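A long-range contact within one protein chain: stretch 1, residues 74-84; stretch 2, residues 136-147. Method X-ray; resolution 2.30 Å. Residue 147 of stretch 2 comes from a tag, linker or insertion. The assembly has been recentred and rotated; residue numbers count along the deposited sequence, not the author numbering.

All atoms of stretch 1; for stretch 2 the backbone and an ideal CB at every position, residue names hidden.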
# COMPACT_ATOMS: atom_id res chain seq x y z
N PRO A 74 -16.42 -8.73 3.89
CA PRO A 74 -16.73 -10.07 4.37
C PRO A 74 -16.65 -11.24 3.40
O PRO A 74 -17.52 -12.10 3.42
CB PRO A 74 -18.15 -9.94 4.92
CG PRO A 74 -18.46 -8.44 4.87
CD PRO A 74 -17.66 -7.96 3.71
N LEU A 75 -15.60 -11.28 2.59
CA LEU A 75 -15.44 -12.36 1.63
C LEU A 75 -15.11 -13.68 2.30
O LEU A 75 -14.16 -13.76 3.09
CB LEU A 75 -14.35 -11.98 0.62
CG LEU A 75 -14.72 -11.31 -0.72
CD1 LEU A 75 -16.10 -10.66 -0.70
CD2 LEU A 75 -13.63 -10.31 -1.06
N ALA A 76 -15.87 -14.72 1.98
CA ALA A 76 -15.67 -16.02 2.61
C ALA A 76 -14.31 -16.65 2.33
O ALA A 76 -13.72 -17.28 3.21
CB ALA A 76 -16.79 -16.98 2.20
N GLN A 77 -13.82 -16.47 1.10
CA GLN A 77 -12.54 -17.04 0.73
C GLN A 77 -11.36 -16.07 0.83
O GLN A 77 -10.27 -16.34 0.30
CB GLN A 77 -12.63 -17.67 -0.66
CG GLN A 77 -13.69 -18.77 -0.76
CD GLN A 77 -13.67 -19.45 -2.11
OE1 GLN A 77 -13.88 -18.82 -3.14
NE2 GLN A 77 -13.42 -20.76 -2.11
N GLY A 78 -11.58 -14.95 1.50
CA GLY A 78 -10.50 -14.00 1.69
C GLY A 78 -10.42 -12.89 0.67
O GLY A 78 -11.20 -12.87 -0.28
N ILE A 79 -9.47 -11.99 0.85
CA ILE A 79 -9.32 -10.88 -0.07
C ILE A 79 -7.99 -11.03 -0.80
O ILE A 79 -6.93 -10.98 -0.19
CB ILE A 79 -9.39 -9.52 0.68
CG1 ILE A 79 -10.75 -9.40 1.39
CG2 ILE A 79 -9.19 -8.37 -0.32
CD1 ILE A 79 -10.82 -8.25 2.38
N ILE A 80 -8.07 -11.25 -2.10
CA ILE A 80 -6.88 -11.43 -2.91
C ILE A 80 -6.82 -10.31 -3.94
O ILE A 80 -7.62 -10.25 -4.88
CB ILE A 80 -6.90 -12.83 -3.57
CG1 ILE A 80 -6.78 -13.91 -2.48
CG2 ILE A 80 -5.74 -12.96 -4.54
CD1 ILE A 80 -6.89 -15.33 -3.02
N GLY A 81 -5.85 -9.43 -3.74
CA GLY A 81 -5.70 -8.29 -4.61
C GLY A 81 -4.79 -8.47 -5.80
O GLY A 81 -3.70 -9.03 -5.68
N ALA A 82 -5.26 -8.03 -6.97
CA ALA A 82 -4.44 -8.11 -8.18
C ALA A 82 -3.70 -6.76 -8.26
O ALA A 82 -2.49 -6.70 -8.54
CB ALA A 82 -5.30 -8.33 -9.41
N GLY A 83 -4.43 -5.67 -8.01
CA GLY A 83 -3.85 -4.35 -8.03
C GLY A 83 -4.83 -3.30 -7.54
O GLY A 83 -6.02 -3.58 -7.39
N THR A 84 -4.34 -2.09 -7.32
CA THR A 84 -5.20 -1.03 -6.84
C THR A 84 -4.74 0.38 -7.20
O THR A 84 -3.54 0.61 -7.42
CB THR A 84 -5.33 -1.08 -5.27
OG1 THR A 84 -6.36 -0.18 -4.83
CG2 THR A 84 -4.02 -0.67 -4.59
N UNK A 136 -8.80 3.48 -2.08
CA UNK A 136 -8.18 2.36 -2.74
C UNK A 136 -9.23 1.73 -3.66
O UNK A 136 -10.20 1.14 -3.19
CB UNK A 136 -7.63 1.35 -1.73
N UNK A 137 -9.06 1.91 -4.97
CA UNK A 137 -9.96 1.31 -5.96
C UNK A 137 -9.20 0.04 -6.36
O UNK A 137 -8.31 0.06 -7.21
CB UNK A 137 -10.26 2.23 -7.14
N UNK A 138 -9.57 -1.06 -5.73
CA UNK A 138 -8.90 -2.34 -5.93
C UNK A 138 -9.63 -3.34 -6.79
O UNK A 138 -10.86 -3.32 -6.87
CB UNK A 138 -8.63 -2.98 -4.57
N UNK A 139 -8.88 -4.21 -7.45
CA UNK A 139 -9.48 -5.29 -8.22
C UNK A 139 -9.18 -6.55 -7.40
O UNK A 139 -8.01 -6.91 -7.17
CB UNK A 139 -8.93 -5.37 -9.65
N UNK A 140 -10.23 -7.21 -6.95
CA UNK A 140 -10.12 -8.40 -6.13
C UNK A 140 -10.61 -9.61 -6.91
O UNK A 140 -11.49 -9.49 -7.77
CB UNK A 140 -10.91 -8.24 -4.83
N UNK A 141 -10.02 -10.77 -6.64
CA UNK A 141 -10.40 -12.00 -7.32
C UNK A 141 -11.40 -12.74 -6.43
O UNK A 141 -11.06 -13.18 -5.32
CB UNK A 141 -9.18 -12.87 -7.63
N UNK A 142 -12.63 -12.86 -6.92
CA UNK A 142 -13.67 -13.53 -6.17
C UNK A 142 -14.28 -14.72 -6.89
O UNK A 142 -14.80 -14.60 -8.01
CB UNK A 142 -14.77 -12.53 -5.82
N UNK A 143 -14.21 -15.88 -6.25
CA UNK A 143 -14.78 -17.12 -6.79
C UNK A 143 -16.20 -17.34 -6.26
O UNK A 143 -16.58 -16.80 -5.21
CB UNK A 143 -13.89 -18.32 -6.43
N UNK A 144 -17.01 -18.11 -6.99
CA UNK A 144 -18.34 -18.42 -6.50
C UNK A 144 -18.18 -19.60 -5.52
O UNK A 144 -17.15 -20.28 -5.51
CB UNK A 144 -19.30 -18.75 -7.65
N UNK A 145 -19.18 -19.79 -4.66
CA UNK A 145 -19.13 -20.86 -3.66
C UNK A 145 -18.93 -22.21 -4.31
O UNK A 145 -19.61 -22.55 -5.27
CB UNK A 145 -20.41 -20.87 -2.82
N UNK A 146 -17.97 -22.99 -3.79
CA UNK A 146 -17.69 -24.32 -4.33
C UNK A 146 -18.92 -25.21 -4.24
O UNK A 146 -19.85 -24.91 -3.49
CB UNK A 146 -16.52 -24.97 -3.59
N UNK A 147 -18.92 -26.29 -5.01
CA UNK A 147 -20.02 -27.26 -4.97
C UNK A 147 -19.83 -28.17 -3.74
O UNK A 147 -20.79 -28.32 -2.96
CB UNK A 147 -20.07 -28.08 -6.26

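Position 136 opens the stretch in extended conformation, and its CB points sideways, 3.7 Å from Thr-84 OG1. A small side chain able to bond a hydroxyl would suit: serine, threonine, cysteine or perhaps asparagine. The residue is Ser-136, whose OG forms a hydrogen bond of 2.7 Å with Thr-84 OG1.

At position 137 the CB is 5.1 Å from Thr-84 OG1 and meets nothing closer, so stretch 1 scarcely restricts the choice; beta-branched residues would favor the extended backbone. It is Thr-137, whose hydroxyl is hydrogen-bonded elsewhere in the structure.

Position 138 pairs with Thr-84, the CA atoms 4.0 Å apart, and its CB lies on the same sheet face as the threonine side chain, 3.6 Å from Thr-84 OG1 and 3.9 Å from Gly-83 O. So close an approach favors a small residue, alanine or serine. Ala-138 fits with its single methyl.

The CB at 139 turns to the other face, 4.7 Å from Ala-82 CB, with no charge on stretch 1 to answer. Many long or polar chains would serve. Lys-139 packs its base near Ala-82 while its end leads away; its backbone does more, since Ala-82 N donates to Lys-139 O (3.0 Å) and Lys-139 N donates to Gly-83 O (2.9 Å).

Position 140 lies opposite Gly-81, which offers no side chain, and its CB sits 4.8 Å from Ile-79 CG2 and 5.1 Å from Leu-75 CD2. This apolar setting calls for valine, isoleucine or leucine. Val-140 places CG1 4.1 Å from both Leu-75 CD2 and Ile-79 CG2.

At 141 the CB points sideways, 4.1 Å from Ile-80 O, with the isoleucine side chain nearby. A beta-branched apolar residue, or threonine, would suit. Val-141 brings its CG2 to 4.3 Å from Ile-80 CG2, and its N donates to Ile-80 O (3.0 Å).

Position 142 has its CB 5.2 Å from Leu-75 CG, an invitation to any medium-sized apolar residue. Val-142 CG2 reaches 4.3 Å from Leu-75 CD2.

At position 143 the ideal CB points toward stretch 1 and lies 3.3 Å from Gln-77 OE1. A polar residue might exploit the amide, but an apolar one can also lie beside it. Phe-143 does so, its CB 3.2 Å from Gln-77 OE1.

Positions 144 and 145 meet open space, suiting polar or charged chains: Arg-144 and Arg-145. At 146, phi of -60° is compatible with proline, and Pro-146 CG lies 3.9 Å from Gln-77 NE2. Position 147 is out of reach; Leu-147 comes from an expression tag.

Stretch 2, residues 136-147: STAKVVVFRRPL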
# COMPACT_ATOMS: atom_id res chain seq x y z
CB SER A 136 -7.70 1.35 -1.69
OG SER A 136 -7.03 0.25 -2.28
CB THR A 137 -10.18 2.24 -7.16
OG1 THR A 137 -10.70 3.48 -6.69
CG2 THR A 137 -11.16 1.62 -8.15
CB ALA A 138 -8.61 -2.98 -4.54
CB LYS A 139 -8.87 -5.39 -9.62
CG LYS A 139 -9.23 -4.21 -10.51
CD LYS A 139 -8.42 -4.24 -11.80
CE LYS A 139 -8.94 -3.22 -12.80
NZ LYS A 139 -10.43 -3.30 -12.97
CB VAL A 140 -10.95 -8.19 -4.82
CG1 VAL A 140 -10.83 -9.38 -3.90
CG2 VAL A 140 -10.47 -6.93 -4.11
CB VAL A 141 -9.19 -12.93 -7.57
CG1 VAL A 141 -9.60 -14.05 -8.52
CG2 VAL A 141 -8.03 -12.13 -8.14
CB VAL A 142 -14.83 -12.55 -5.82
CG1 VAL A 142 -15.85 -13.25 -4.94
CG2 VAL A 142 -14.28 -11.31 -5.14
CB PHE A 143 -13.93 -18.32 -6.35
CG PHE A 143 -12.56 -18.36 -6.96
CD1 PHE A 143 -12.30 -19.20 -8.04
CD2 PHE A 143 -11.53 -17.57 -6.46
CE1 PHE A 143 -11.03 -19.24 -8.62
CE2 PHE A 143 -10.26 -17.61 -7.04
CZ PHE A 143 -10.01 -18.45 -8.11
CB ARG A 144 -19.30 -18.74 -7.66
CG ARG A 144 -18.73 -19.50 -8.82
CD ARG A 144 -19.61 -19.29 -10.06
NE ARG A 144 -21.03 -19.28 -9.70
CZ ARG A 144 -22.03 -19.36 -10.58
NH1 ARG A 144 -21.79 -19.46 -11.88
NH2 ARG A 144 -23.29 -19.36 -10.14
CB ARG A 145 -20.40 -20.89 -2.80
CG ARG A 145 -21.70 -20.98 -3.58
CD ARG A 145 -22.35 -19.61 -3.70
NE ARG A 145 -22.37 -18.93 -2.41
CZ ARG A 145 -23.46 -18.39 -1.86
NH1 ARG A 145 -24.62 -18.45 -2.50
NH2 ARG A 145 -23.38 -17.80 -0.67
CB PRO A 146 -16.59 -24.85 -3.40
CG PRO A 146 -15.95 -23.63 -2.85
CD PRO A 146 -17.08 -22.67 -2.66
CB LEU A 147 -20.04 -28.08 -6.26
CG LEU A 147 -20.33 -27.21 -7.49
CD1 LEU A 147 -19.76 -27.87 -8.73
CD2 LEU A 147 -21.84 -26.96 -7.62
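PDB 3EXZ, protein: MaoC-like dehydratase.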